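Local atomic coordinates of 6-phosphogluconolactonase (Shewanella baltica, PDB entry 3NWP), a protein that probably catalyses the hydrolysis of 6-phosphogluconolactone to 6-phosphogluconate, the second step of the pentose phosphate pathway. Residues Glu152-Asn155 against Ala156-Thr159; Leu178-Ser181 against Ala182-Ser186; Gln30-Val33 against Asp34-Lys38; Asn107-Thr111 against Ala112-Ala116. All blocks are in the same frame, centred on the assembly; numbering follows the deposited sequence.

Interaction 1 of 4, residues Glu152-Asn155 against Ala156-Thr159; sequences ELEN and ALTT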
loop_
_atom_site.group_PDB
_atom_site.type_symbol
_atom_site.label_atom_id
_atom_site.label_comp_id
_atom_site.label_asym_id
_atom_site.label_seq_id
_atom_site.Cartn_x
_atom_site.Cartn_y
_atom_site.Cartn_z
ATOM N N GLU A 152 -8.286 5.692 -16.088
ATOM C CA GLU A 152 -7.465 4.499 -16.100
ATOM C C GLU A 152 -7.879 3.504 -15.028
ATOM O O GLU A 152 -7.214 2.482 -14.881
ATOM C CB GLU A 152 -6.006 4.870 -15.841
ATOM C CG GLU A 152 -5.383 5.783 -16.889
ATOM C CD GLU A 152 -5.602 7.265 -16.666
ATOM O OE1 GLU A 152 -6.160 7.722 -15.635
ATOM O OE2 GLU A 152 -5.213 8.045 -17.577
ATOM N N LEU A 153 -8.969 3.792 -14.307
ATOM C CA LEU A 153 -9.358 2.868 -13.207
ATOM C C LEU A 153 -9.588 1.435 -13.702
ATOM O O LEU A 153 -9.047 0.492 -13.103
ATOM C CB LEU A 153 -10.589 3.379 -12.481
ATOM C CG LEU A 153 -11.056 2.492 -11.345
ATOM C CD1 LEU A 153 -9.999 2.329 -10.200
ATOM C CD2 LEU A 153 -12.377 3.067 -10.767
ATOM N N GLU A 154 -10.405 1.231 -14.748
ATOM C CA GLU A 154 -10.616 -0.135 -15.228
ATOM C C GLU A 154 -9.318 -0.847 -15.590
ATOM O O GLU A 154 -9.155 -2.047 -15.287
ATOM C CB GLU A 154 -11.616 -0.127 -16.399
ATOM C CG GLU A 154 -12.149 -1.515 -16.756
ATOM C CD GLU A 154 -13.044 -2.182 -15.659
ATOM O OE1 GLU A 154 -13.149 -1.685 -14.522
ATOM O OE2 GLU A 154 -13.652 -3.228 -15.942
ATOM N N ASN A 155 -8.392 -0.141 -16.248
ATOM C CA ASN A 155 -7.097 -0.685 -16.519
ATOM C C ASN A 155 -6.393 -1.123 -15.205
ATOM O O ASN A 155 -5.866 -2.228 -15.129
ATOM C CB ASN A 155 -6.215 0.245 -17.342
ATOM C CG ASN A 155 -4.996 -0.471 -17.879
ATOM O OD1 ASN A 155 -5.107 -1.629 -18.302
ATOM N ND2 ASN A 155 -3.863 0.190 -17.865
ATOM N N ALA A 156 -6.345 -0.244 -14.246
ATOM C CA ALA A 156 -5.710 -0.619 -12.974
ATOM C C ALA A 156 -6.346 -1.864 -12.380
ATOM O O ALA A 156 -5.654 -2.694 -11.793
ATOM C CB ALA A 156 -5.748 0.539 -12.006
ATOM N N LEU A 157 -7.667 -1.970 -12.490
ATOM C CA LEU A 157 -8.431 -3.084 -11.879
ATOM C C LEU A 157 -8.339 -4.392 -12.634
ATOM O O LEU A 157 -8.672 -5.442 -12.095
ATOM C CB LEU A 157 -9.906 -2.677 -11.690
ATOM C CG LEU A 157 -10.137 -1.492 -10.758
ATOM C CD1 LEU A 157 -11.614 -1.184 -10.758
ATOM C CD2 LEU A 157 -9.573 -1.795 -9.317
ATOM N N THR A 158 -7.940 -4.335 -13.921
ATOM C CA THR A 158 -7.988 -5.524 -14.771
ATOM C C THR A 158 -6.693 -5.939 -15.513
ATOM O O THR A 158 -6.599 -7.101 -15.990
ATOM C CB THR A 158 -9.160 -5.417 -15.780
ATOM O OG1 THR A 158 -8.928 -4.298 -16.641
ATOM C CG2 THR A 158 -10.507 -5.267 -15.053
ATOM N N THR A 159 -5.696 -5.077 -15.522
ATOM C CA THR A 159 -4.420 -5.378 -16.140
ATOM C C THR A 159 -3.703 -6.509 -15.443
ATOM O O THR A 159 -3.893 -6.734 -14.228
ATOM C CB THR A 159 -3.531 -4.164 -16.213
ATOM O OG1 THR A 159 -2.405 -4.451 -17.062
ATOM C CG2 THR A 159 -2.979 -3.741 -14.813
HETATM O O HOH W 1 -1.576 -2.271 -18.363
#
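L153 and L157, one turn apart on helix 153-158, carry the apolar part of this contact: CG of L153 lies 3.8 Å from CD1 of L157, and the two side chains meet at a slant. With its CG anti to the backbone N (chi1 180°), L153 sends its branch toward this neighbour. Cutting L153 back to an alanine would probably take away its contact with L157 CD1 and open a gap beside W146 and P215.

The polar part is mostly backbone. A156 N donates to E152 O, and L157 N to L153 O at 2.9 Å. At the C-terminal end N155 O is gripped twice, by T159 N at 2.9 Å and, from well above its carbonyl plane, by T158 N at 3.2 Å. T158 OG1 turns back to donate a hydrogen bond to E154 O at 2.6 Å. Water joins T159 OG1, at 2.7 Å, to N155 ND2, weakly; T159 OG1 also bonds to A161 N. The carboxylates of E152 and E154 reach N167 N and H212 NE2.

The chemistry thus divides the helix: the leucines and A156 make up its buried side, while a side-chain hydroxyl and a doubly used carbonyl tie off its last turn.

Interaction 2 of 4, residues Leu178-Ser181 against Ala182-Ser186; sequences LSKS and AILNS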
loop_
_atom_site.group_PDB
_atom_site.type_symbol
_atom_site.label_atom_id
_atom_site.label_comp_id
_atom_site.label_asym_id
_atom_site.label_seq_id
_atom_site.Cartn_x
_atom_site.Cartn_y
_atom_site.Cartn_z
ATOM N N LEU A 178 0.580 0.313 -8.368
ATOM C CA LEU A 178 0.489 -1.128 -8.528
ATOM C C LEU A 178 -0.936 -1.459 -8.942
ATOM O O LEU A 178 -1.893 -0.828 -8.559
ATOM C CB LEU A 178 0.916 -1.885 -7.246
ATOM C CG LEU A 178 2.335 -1.708 -6.746
ATOM C CD1 LEU A 178 2.684 -2.768 -5.628
ATOM C CD2 LEU A 178 3.389 -1.698 -7.841
ATOM N N SER A 179 -1.076 -2.514 -9.729
ATOM C CA SER A 179 -2.351 -2.981 -10.212
ATOM C C SER A 179 -3.097 -3.795 -9.167
ATOM O O SER A 179 -2.510 -4.262 -8.215
ATOM C CB SER A 179 -2.171 -3.867 -11.440
ATOM O OG SER A 179 -1.352 -4.987 -11.144
ATOM N N LYS A 180 -4.400 -3.945 -9.362
ATOM C CA LYS A 180 -5.158 -4.865 -8.517
ATOM C C LYS A 180 -4.573 -6.263 -8.557
ATOM O O LYS A 180 -4.403 -6.930 -7.502
ATOM C CB LYS A 180 -6.628 -4.867 -8.902
ATOM C CG LYS A 180 -7.523 -5.694 -7.989
ATOM C CD LYS A 180 -8.829 -6.077 -8.694
ATOM C CE LYS A 180 -8.657 -7.265 -9.614
ATOM N NZ LYS A 180 -9.915 -7.504 -10.397
ATOM N N SER A 181 -4.271 -6.768 -9.741
ATOM C CA SER A 181 -3.740 -8.117 -9.826
ATOM C C SER A 181 -2.454 -8.254 -8.998
ATOM O O SER A 181 -2.250 -9.270 -8.301
ATOM C CB SER A 181 -3.534 -8.549 -11.282
ATOM O OG SER A 181 -2.665 -7.696 -11.927
ATOM N N ALA A 182 -1.599 -7.233 -9.028
ATOM C CA ALA A 182 -0.359 -7.248 -8.214
ATOM C C ALA A 182 -0.676 -7.203 -6.720
ATOM O O ALA A 182 -0.109 -7.959 -5.918
ATOM C CB ALA A 182 0.546 -6.040 -8.577
ATOM N N ILE A 183 -1.547 -6.295 -6.322
ATOM C CA ILE A 183 -1.879 -6.086 -4.870
ATOM C C ILE A 183 -2.540 -7.319 -4.307
ATOM O O ILE A 183 -2.261 -7.699 -3.152
ATOM C CB ILE A 183 -2.749 -4.826 -4.694
ATOM C CG1 ILE A 183 -1.952 -3.556 -4.936
ATOM C CG2 ILE A 183 -3.511 -4.738 -3.322
ATOM C CD1 ILE A 183 -0.822 -3.220 -3.907
ATOM N N LEU A 184 -3.446 -7.944 -5.055
ATOM C CA LEU A 184 -4.151 -9.148 -4.557
ATOM C C LEU A 184 -3.323 -10.407 -4.617
ATOM O O LEU A 184 -3.663 -11.359 -3.866
ATOM C CB LEU A 184 -5.486 -9.328 -5.276
ATOM C CG LEU A 184 -6.530 -8.285 -4.983
ATOM C CD1 LEU A 184 -7.807 -8.657 -5.752
ATOM C CD2 LEU A 184 -6.832 -8.054 -3.437
ATOM N N ASN A 185 -2.203 -10.390 -5.344
ATOM C CA ASN A 185 -1.261 -11.531 -5.334
ATOM C C ASN A 185 -0.307 -11.328 -4.156
ATOM O O ASN A 185 0.858 -11.009 -4.302
ATOM C CB ASN A 185 -0.495 -11.688 -6.643
ATOM C CG ASN A 185 0.282 -13.011 -6.700
ATOM O OD1 ASN A 185 -0.109 -14.006 -6.066
ATOM N ND2 ASN A 185 1.380 -12.999 -7.399
ATOM N N SER A 186 -0.917 -11.477 -2.993
ATOM C CA SER A 186 -0.281 -11.207 -1.731
ATOM C C SER A 186 -0.857 -12.171 -0.731
ATOM O O SER A 186 -1.934 -12.756 -0.906
ATOM C CB SER A 186 -0.545 -9.775 -1.284
ATOM O OG SER A 186 -1.925 -9.511 -1.201
#
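A chi1 of 59° puts S179 OG between its own backbone N and carbonyl carbon, facing the first turn of helix 180-184, where it accepts from A182 N at 3.1 Å. This is an N-cap bond. K180 follows the other course, its CG anti to the backbone N (chi1 -174°), which brings the chain obliquely across L184; CG of K180 packs 3.7 Å from CD1 of L184, and in the conformer described the chain bends further out, at chi3, toward a weak bond from NZ to L157 O.

On the inner side L178 and I183 cross at about a right angle, CD1 to CD1 at 3.9 Å, and I183 goes on to V133 of strand 132-135. Backbone bonds run I183 N to S179 O and L184 N to K180 O, the latter 2.8 Å long and nearly straight. The helix then runs out: N185 N reaches S181 O only weakly, N185 centres an inverse gamma turn, and in one of its two conformers S186 OG donates to I183 O at 2.7 Å, in the carbonyl plane.

S179 OG is also bonded to A161 O and S181 OG to T159 O. A hydroxyl that accepts from the helix N-terminus while bonded to a carbonyl beyond it implies that the cap both satisfies a first-turn N-H and fastens the start of the helix to the chain around A161.

Interaction 3 of 4, residues Gln30-Val33 against Asp34-Lys38; sequences QEAV and DARGK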
loop_
_atom_site.group_PDB
_atom_site.type_symbol
_atom_site.label_atom_id
_atom_site.label_comp_id
_atom_site.label_asym_id
_atom_site.label_seq_id
_atom_site.Cartn_x
_atom_site.Cartn_y
_atom_site.Cartn_z
ATOM N N GLN A 30 9.483 -11.623 9.006
ATOM C CA GLN A 30 10.483 -12.588 9.465
ATOM C C GLN A 30 10.069 -14.026 9.152
ATOM O O GLN A 30 10.911 -14.843 8.749
ATOM C CB GLN A 30 10.822 -12.404 10.926
ATOM C CG GLN A 30 11.985 -13.313 11.385
ATOM C CD GLN A 30 13.267 -12.952 10.698
ATOM O OE1 GLN A 30 13.667 -11.779 10.729
ATOM N NE2 GLN A 30 13.907 -13.941 10.035
ATOM N N GLU A 31 8.795 -14.373 9.304
ATOM C CA GLU A 31 8.374 -15.733 8.963
ATOM C C GLU A 31 8.531 -16.004 7.444
ATOM O O GLU A 31 8.799 -17.152 7.011
ATOM C CB GLU A 31 6.921 -15.943 9.428
ATOM C CG GLU A 31 6.760 -15.929 10.922
ATOM C CD GLU A 31 5.334 -15.727 11.440
ATOM O OE1 GLU A 31 4.402 -15.437 10.658
ATOM O OE2 GLU A 31 5.170 -15.826 12.678
ATOM N N ALA A 32 8.359 -14.977 6.607
ATOM C CA ALA A 32 8.614 -15.099 5.205
ATOM C C ALA A 32 10.089 -15.270 4.881
ATOM O O ALA A 32 10.417 -16.122 4.070
ATOM C CB ALA A 32 8.000 -13.931 4.421
ATOM N N VAL A 33 10.965 -14.505 5.516
ATOM C CA VAL A 33 12.421 -14.696 5.382
ATOM C C VAL A 33 12.767 -16.116 5.820
ATOM O O VAL A 33 13.520 -16.831 5.109
ATOM C CB VAL A 33 13.222 -13.684 6.151
ATOM C CG1 VAL A 33 14.758 -14.045 6.125
ATOM C CG2 VAL A 33 12.990 -12.270 5.610
ATOM N N ASP A 34 12.246 -16.573 6.956
ATOM C CA ASP A 34 12.536 -17.947 7.388
ATOM C C ASP A 34 12.108 -18.963 6.342
ATOM O O ASP A 34 12.854 -19.916 6.038
ATOM C CB ASP A 34 11.869 -18.292 8.737
ATOM C CG ASP A 34 12.405 -17.478 9.901
ATOM O OD1 ASP A 34 13.475 -16.854 9.808
ATOM O OD2 ASP A 34 11.698 -17.474 10.938
ATOM N N ALA A 35 10.907 -18.820 5.785
ATOM C CA ALA A 35 10.390 -19.826 4.881
ATOM C C ALA A 35 11.039 -19.803 3.549
ATOM O O ALA A 35 11.261 -20.874 2.981
ATOM C CB ALA A 35 8.830 -19.639 4.710
ATOM N N ARG A 36 11.305 -18.636 3.007
ATOM C CA ARG A 36 11.695 -18.456 1.601
ATOM C C ARG A 36 13.025 -17.808 1.342
ATOM O O ARG A 36 13.478 -17.740 0.188
ATOM C CB ARG A 36 10.582 -17.709 0.850
ATOM C CG ARG A 36 9.346 -18.565 0.634
ATOM C CD ARG A 36 8.144 -17.785 0.023
ATOM N NE ARG A 36 7.559 -16.869 0.999
ATOM C CZ ARG A 36 6.718 -17.205 1.959
ATOM N NH1 ARG A 36 6.350 -18.489 2.136
ATOM N NH2 ARG A 36 6.278 -16.281 2.809
ATOM N N GLY A 37 13.662 -17.306 2.393
ATOM C CA GLY A 37 14.912 -16.620 2.282
ATOM C C GLY A 37 14.881 -15.137 2.035
ATOM O O GLY A 37 15.834 -14.462 2.349
ATOM N N LYS A 38 13.818 -14.635 1.386
ATOM C CA LYS A 38 13.646 -13.218 1.139
ATOM C C LYS A 38 12.136 -12.967 1.276
ATOM O O LYS A 38 11.325 -13.861 0.991
ATOM C CB LYS A 38 14.065 -12.824 -0.266
ATOM C CG LYS A 38 15.593 -12.952 -0.582
ATOM C CD LYS A 38 16.409 -11.872 0.199
ATOM C CE LYS A 38 17.917 -11.875 -0.036
ATOM N NZ LYS A 38 18.491 -12.941 0.727
#
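Q30 and D34 face each other one turn apart near the end of helix 14-36, and they are joined twice. D34 N donates to Q30 O at 2.8 Å, and Q30 NE2 donates to D34 OD1 at 3.0 Å. The side-chain bond is fairly straight (159°) and leaves Q30 in its amide plane, but it meets the oxygen from above the carboxylate plane, the two flat groups being turned 45° apart. The bend of Q30 at chi2 (65°) turns the amide toward D34, while its OE1 accepts from D62 N. A leucine in its place would probably leave both D34 OD1 and D62 N without their mate and set the carboxylate free to turn.

The close-packed side belongs to A32 and V33, both buried. A32 and V33 lie against A39 of the following strand, and V33 also touches D62 and D65. Over A32 comes the end of R36, bent at chi3, with NH2 3.3 Å from A32 CB and A32 O over one face of the guanidinium; NH2 itself forms a salt bridge with D131.

The opposite character is found at the exposed E31 and A35, joined by the backbone bond from A35 N to E31 O at 3.0 Å; D34, though exposed as well, is held by Q30. G37 ends the helix with positive phi, its N bonded to V33 O at 2.8 Å, and K38 turns off to a salt bridge with D65. In the fold, this closing turn delivers the chain from helix 14-36 straight into strand 39-43 of the central sheet.

Interaction 4 of 4, residues Asn107-Thr111 against Ala112-Ala116; sequences NMFST and AEAGA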
loop_
_atom_site.group_PDB
_atom_site.type_symbol
_atom_site.label_atom_id
_atom_site.label_comp_id
_atom_site.label_asym_id
_atom_site.label_seq_id
_atom_site.Cartn_x
_atom_site.Cartn_y
_atom_site.Cartn_z
ATOM N N ASN A 107 10.959 7.087 -12.036
ATOM C CA ASN A 107 12.190 6.964 -12.847
ATOM C C ASN A 107 12.310 8.200 -13.732
ATOM O O ASN A 107 11.505 9.129 -13.619
ATOM C CB ASN A 107 12.211 5.656 -13.654
ATOM C CG ASN A 107 11.017 5.525 -14.558
ATOM O OD1 ASN A 107 10.653 6.481 -15.295
ATOM N ND2 ASN A 107 10.364 4.345 -14.489
HETATM N N MSE A 108 13.356 8.218 -14.585
HETATM C CA MSE A 108 13.662 9.439 -15.326
HETATM C C MSE A 108 12.665 9.858 -16.408
HETATM O O MSE A 108 12.705 11.011 -16.875
HETATM C CB MSE A 108 15.094 9.393 -15.880
HETATM C CG MSE A 108 16.155 9.604 -14.791
HETATM SE SE MSE A 108 16.003 11.327 -13.809
HETATM C CE MSE A 108 16.204 12.577 -15.315
ATOM N N PHE A 109 11.753 8.966 -16.788
ATOM C CA PHE A 109 10.748 9.312 -17.794
ATOM C C PHE A 109 9.902 10.487 -17.329
ATOM O O PHE A 109 9.683 10.665 -16.123
ATOM C CB PHE A 109 9.909 8.103 -18.204
ATOM C CG PHE A 109 10.617 7.134 -19.102
ATOM C CD1 PHE A 109 10.700 7.366 -20.472
ATOM C CD2 PHE A 109 11.170 5.979 -18.609
ATOM C CE1 PHE A 109 11.337 6.442 -21.295
ATOM C CE2 PHE A 109 11.769 5.043 -19.420
ATOM C CZ PHE A 109 11.878 5.284 -20.790
ATOM N N SER A 110 9.453 11.323 -18.283
ATOM C CA SER A 110 8.837 12.584 -17.932
ATOM C C SER A 110 7.373 12.459 -17.488
ATOM O O SER A 110 6.846 13.377 -16.857
ATOM C CB SER A 110 8.939 13.588 -19.087
ATOM O OG SER A 110 8.157 13.151 -20.171
ATOM N N THR A 111 6.736 11.332 -17.825
ATOM C CA THR A 111 5.373 11.018 -17.360
ATOM C C THR A 111 5.256 9.587 -16.877
ATOM O O THR A 111 6.019 8.725 -17.265
ATOM C CB THR A 111 4.328 11.184 -18.475
ATOM O OG1 THR A 111 4.596 10.246 -19.526
ATOM C CG2 THR A 111 4.366 12.648 -19.026
ATOM N N ALA A 112 4.241 9.334 -16.046
ATOM C CA ALA A 112 3.999 7.993 -15.546
ATOM C C ALA A 112 3.714 7.028 -16.688
ATOM O O ALA A 112 4.105 5.882 -16.641
ATOM C CB ALA A 112 2.830 8.026 -14.514
ATOM N N GLU A 113 3.005 7.491 -17.725
ATOM C CA GLU A 113 2.711 6.617 -18.857
ATOM C C GLU A 113 4.007 6.150 -19.468
ATOM O O GLU A 113 4.138 4.953 -19.787
ATOM C CB GLU A 113 1.901 7.363 -19.923
ATOM C CG GLU A 113 0.438 7.579 -19.609
ATOM C CD GLU A 113 0.147 8.744 -18.663
ATOM O OE1 GLU A 113 1.065 9.480 -18.223
ATOM O OE2 GLU A 113 -1.070 8.914 -18.405
ATOM N N ALA A 114 4.934 7.069 -19.699
ATOM C CA ALA A 114 6.198 6.685 -20.329
ATOM C C ALA A 114 7.080 5.860 -19.425
ATOM O O ALA A 114 7.840 5.031 -19.908
ATOM C CB ALA A 114 6.962 7.917 -20.815
ATOM N N GLY A 115 6.983 6.066 -18.101
ATOM C CA GLY A 115 7.821 5.333 -17.147
ATOM C C GLY A 115 7.278 4.009 -16.604
ATOM O O GLY A 115 8.003 3.234 -15.965
ATOM N N ALA A 116 6.024 3.706 -16.910
ATOM C CA ALA A 116 5.360 2.559 -16.282
ATOM C C ALA A 116 6.014 1.235 -16.598
ATOM O O ALA A 116 6.123 0.362 -15.741
ATOM C CB ALA A 116 3.885 2.536 -16.624
#
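T111 O accepts from G115 N at 2.9 Å, within the carbonyl plane, and this bond closes the first turn of helix 112-122. The side chain of T111 adds a second tie: chi1 of 63° swings OG1 over the helix start, where it accepts from A114 N at 3.2 Å. T111 is therefore the N-cap. E113 folds back so that its OE1 comes 3.7 Å from T111 CB, while its OE2 is bonded to N167 ND2.

The loop before the cap is clasped by N107. Its ND2 donates to G115 O at 3.0 Å, with that oxygen almost exactly in the amide plane, and its OD1 accepts from F109 N at 3.1 Å. One amide thus holds its own loop with the oxygen and the helix with the nitrogen, which should fix its rotation. G115 suits this closeness, since a side chain on it would run into N107 OD1 and press on F109 CB.

F109 lays its ring against the helix backbone, with A114 O 3.5 Å above the ring plane and over its centre, and CD1 3.8 Å from A114 CB. On the loop's backbone, F109 O accepts from W75 NE1, and A112 packs on W75 and A165.

The N107 OD1 bond to the backbone N two residues on is an Asx turn, here followed by a threonine N-cap: the arrangement is that of a loop entering a helix.

In the fold
All four are local contacts at helix ends, yet their settings differ. Interaction 2 is the most interior, about 10 Å from the chain's centre, and is the one packed on strand 132-135. Interactions 3 and 4 are at the surface, about 20 Å from that centre, and interaction 1, at about 17 Å, lies between. Interactions 1 and 2 hold successive short helices that touch, A156 O meeting K180 N, while interactions 1 and 4 both pack on strand 163-166. Helix starts are capped by hydroxyls in interactions 2 and 4, whereas the ends in 1 and 3 use backbone bonds, a threonine hydroxyl or a glycine. Leucine and isoleucine packing marks the first two; amide, carboxylate and ring contacts mark the outer pair.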